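Local structure of FMN reductase [NAD(P)H] (Bacillus subtilis, 1ZCH) at the interface of chains A and B. The protein transfers electrons from NADH or NADPH through bound FMN, acting as a flavin reductase and nitroreductase that also reduces quinones, chromates and azo dyes. Residues are numbered along the deposited sequence; one frame, centred on the assembly and turned at random. Chains: chain A/B, Hypothetical oxidoreductase ycnD.

The interface of chains A and B. Residues chain A 56, 148-150; chain B 185-187.
A:Arg56, on helix 54-63, reaches over to B:Glu185 in the loop just past strand 182-184 and forms a salt bridge with it. Its CG lies anti to the backbone N (chi1 180°), and the chain runs straight until it bends at chi3, which brings the guanidinium NH1 to 2.8 Å from the carboxylate OE1 of B:Glu185. The hydrogen bond is bent, 135° at the hydrogen, and OE1 is met on its anti side, with the guanidinium and carboxylate planes well tilted from each other. The bend of B:Glu185 at chi2 turns its carboxylate back toward NH1, while CB of B:Glu185 lies over one face of the guanidinium, 4.0 Å from CZ of A:Arg56. An alanine in place of A:Arg56 would probably leave the B:Glu185 carboxylate without its cross-subunit charge partner and uncover the glutamate's CB.

Next along the loop, B:Thr186 buries the most surface of this patch. It sits against the A:Leu149 carbonyl and beside the A:Glu150 carboxylate, whose OE2 is 3.8 Å from the threonine methyl CG2, a packing contact. A backbone bond probably sets the register of the two segments: the amide N of B:Tyr187 donates to the A:Leu149 carbonyl O at 2.9 Å, nearly straight. Beyond it, CB of B:Tyr187 rests 3.3 Å from the A:Glu150 carbonyl O.

With its two-fold twin, this patch ties the loop of one subunit to the segment after helix 142-148 and to helix 54-63 of the other, and is likely to add to the hold of the homodimer.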
ATOM      1  N   ARG A  56      -8.605   0.323  25.593  1.00 20.80           N
ATOM      2  CA  ARG A  56      -8.598   1.070  24.342  1.00 20.87           C
ATOM      3  C   ARG A  56      -8.738   0.128  23.146  1.00 18.81           C
ATOM      4  O   ARG A  56      -9.477   0.411  22.203  1.00 19.30           O
ATOM      5  CB  ARG A  56      -7.301   1.886  24.233  1.00 20.84           C
ATOM      6  CG  ARG A  56      -7.168   2.707  22.954  1.00 22.79           C
ATOM      7  CD  ARG A  56      -5.923   3.597  22.972  1.00 21.86           C
ATOM      8  NE  ARG A  56      -6.031   4.675  23.956  1.00 23.22           N
ATOM      9  CZ  ARG A  56      -5.398   4.699  25.126  1.00 23.85           C
ATOM     10  NH1 ARG A  56      -4.591   3.703  25.476  1.00 24.51           N
ATOM     11  NH2 ARG A  56      -5.583   5.718  25.954  1.00 24.82           N
ATOM     12  N   LEU A 148     -10.891   8.979  19.589  1.00 16.57           N
ATOM     13  CA  LEU A 148     -10.302   8.082  20.574  1.00 16.83           C
ATOM     14  C   LEU A 148      -8.778   8.119  20.583  1.00 16.29           C
ATOM     15  O   LEU A 148      -8.153   8.150  21.644  1.00 16.80           O
ATOM     16  CB  LEU A 148     -10.767   6.644  20.316  1.00 17.63           C
ATOM     17  CG  LEU A 148     -10.219   5.563  21.254  1.00 19.01           C
ATOM     18  CD1 LEU A 148     -10.729   5.796  22.674  1.00 19.63           C
ATOM     19  CD2 LEU A 148     -10.651   4.193  20.756  1.00 19.32           C
ATOM     20  N   LEU A 149      -8.180   8.124  19.398  1.00 14.80           N
ATOM     21  CA  LEU A 149      -6.728   8.116  19.281  1.00 13.90           C
ATOM     22  C   LEU A 149      -6.106   9.492  19.069  1.00 14.68           C
ATOM     23  O   LEU A 149      -4.899   9.608  18.841  1.00 14.12           O
ATOM     24  CB  LEU A 149      -6.319   7.165  18.155  1.00 14.12           C
ATOM     25  CG  LEU A 149      -6.846   5.738  18.352  1.00 15.36           C
ATOM     26  CD1 LEU A 149      -6.345   4.830  17.233  1.00 14.45           C
ATOM     27  CD2 LEU A 149      -6.391   5.212  19.711  1.00 15.83           C
ATOM     28  N   GLU A 150      -6.935  10.527  19.149  1.00 14.44           N
ATOM     29  CA  GLU A 150      -6.480  11.901  18.993  1.00 15.93           C
ATOM     30  C   GLU A 150      -5.810  12.187  17.653  1.00 15.76           C
ATOM     31  O   GLU A 150      -4.809  12.903  17.595  1.00 16.07           O
ATOM     32  CB  GLU A 150      -5.525  12.261  20.137  1.00 18.37           C
ATOM     33  CG  GLU A 150      -6.189  12.276  21.510  1.00 23.12           C
ATOM     34  CD  GLU A 150      -5.206  12.527  22.641  1.00 27.04           C
ATOM     35  OE1 GLU A 150      -4.388  13.461  22.525  1.00 27.52           O
ATOM     36  OE2 GLU A 150      -5.258  11.794  23.653  1.00 29.36           O
TER
ATOM     37  N   GLU B 185      -0.226   4.306  21.842  1.00 13.86           N
ATOM     38  CA  GLU B 185      -1.609   4.488  22.302  1.00 14.55           C
ATOM     39  C   GLU B 185      -2.404   5.622  21.654  1.00 14.68           C
ATOM     40  O   GLU B 185      -3.531   5.407  21.205  1.00 15.18           O
ATOM     41  CB  GLU B 185      -1.643   4.643  23.829  1.00 16.15           C
ATOM     42  CG  GLU B 185      -1.024   3.472  24.610  1.00 17.20           C
ATOM     43  CD  GLU B 185      -1.581   2.102  24.217  1.00 17.87           C
ATOM     44  OE1 GLU B 185      -2.815   1.960  24.089  1.00 17.45           O
ATOM     45  OE2 GLU B 185      -0.778   1.158  24.048  1.00 17.15           O
ATOM     46  N   THR B 186      -1.838   6.826  21.623  1.00 12.68           N
ATOM     47  CA  THR B 186      -2.514   7.966  21.002  1.00 13.84           C
ATOM     48  C   THR B 186      -1.525   8.743  20.142  1.00 12.79           C
ATOM     49  O   THR B 186      -0.311   8.600  20.293  1.00 13.07           O
ATOM     50  CB  THR B 186      -3.119   8.939  22.048  1.00 14.71           C
ATOM     51  OG1 THR B 186      -2.085   9.424  22.911  1.00 17.21           O
ATOM     52  CG2 THR B 186      -4.189   8.242  22.873  1.00 17.42           C
ATOM     53  N   TYR B 187      -2.050   9.564  19.240  1.00 11.84           N
ATOM     54  CA  TYR B 187      -1.207  10.356  18.350  1.00 11.44           C
ATOM     55  C   TYR B 187      -0.354  11.333  19.169  1.00 13.35           C
ATOM     56  O   TYR B 187      -0.844  11.973  20.101  1.00 11.98           O
ATOM     57  CB  TYR B 187      -2.084  11.118  17.352  1.00 11.62           C
ATOM     58  CG  TYR B 187      -1.329  11.680  16.172  1.00 12.14           C
ATOM     59  CD1 TYR B 187      -1.241  10.971  14.968  1.00 11.00           C
ATOM     60  CD2 TYR B 187      -0.686  12.912  16.260  1.00 12.73           C
ATOM     61  CE1 TYR B 187      -0.530  11.482  13.882  1.00  9.83           C
ATOM     62  CE2 TYR B 187       0.026  13.430  15.187  1.00  9.68           C
ATOM     63  CZ  TYR B 187       0.100  12.714  14.003  1.00 11.27           C
ATOM     64  OH  TYR B 187       0.788  13.245  12.943  1.00 10.57           O
TER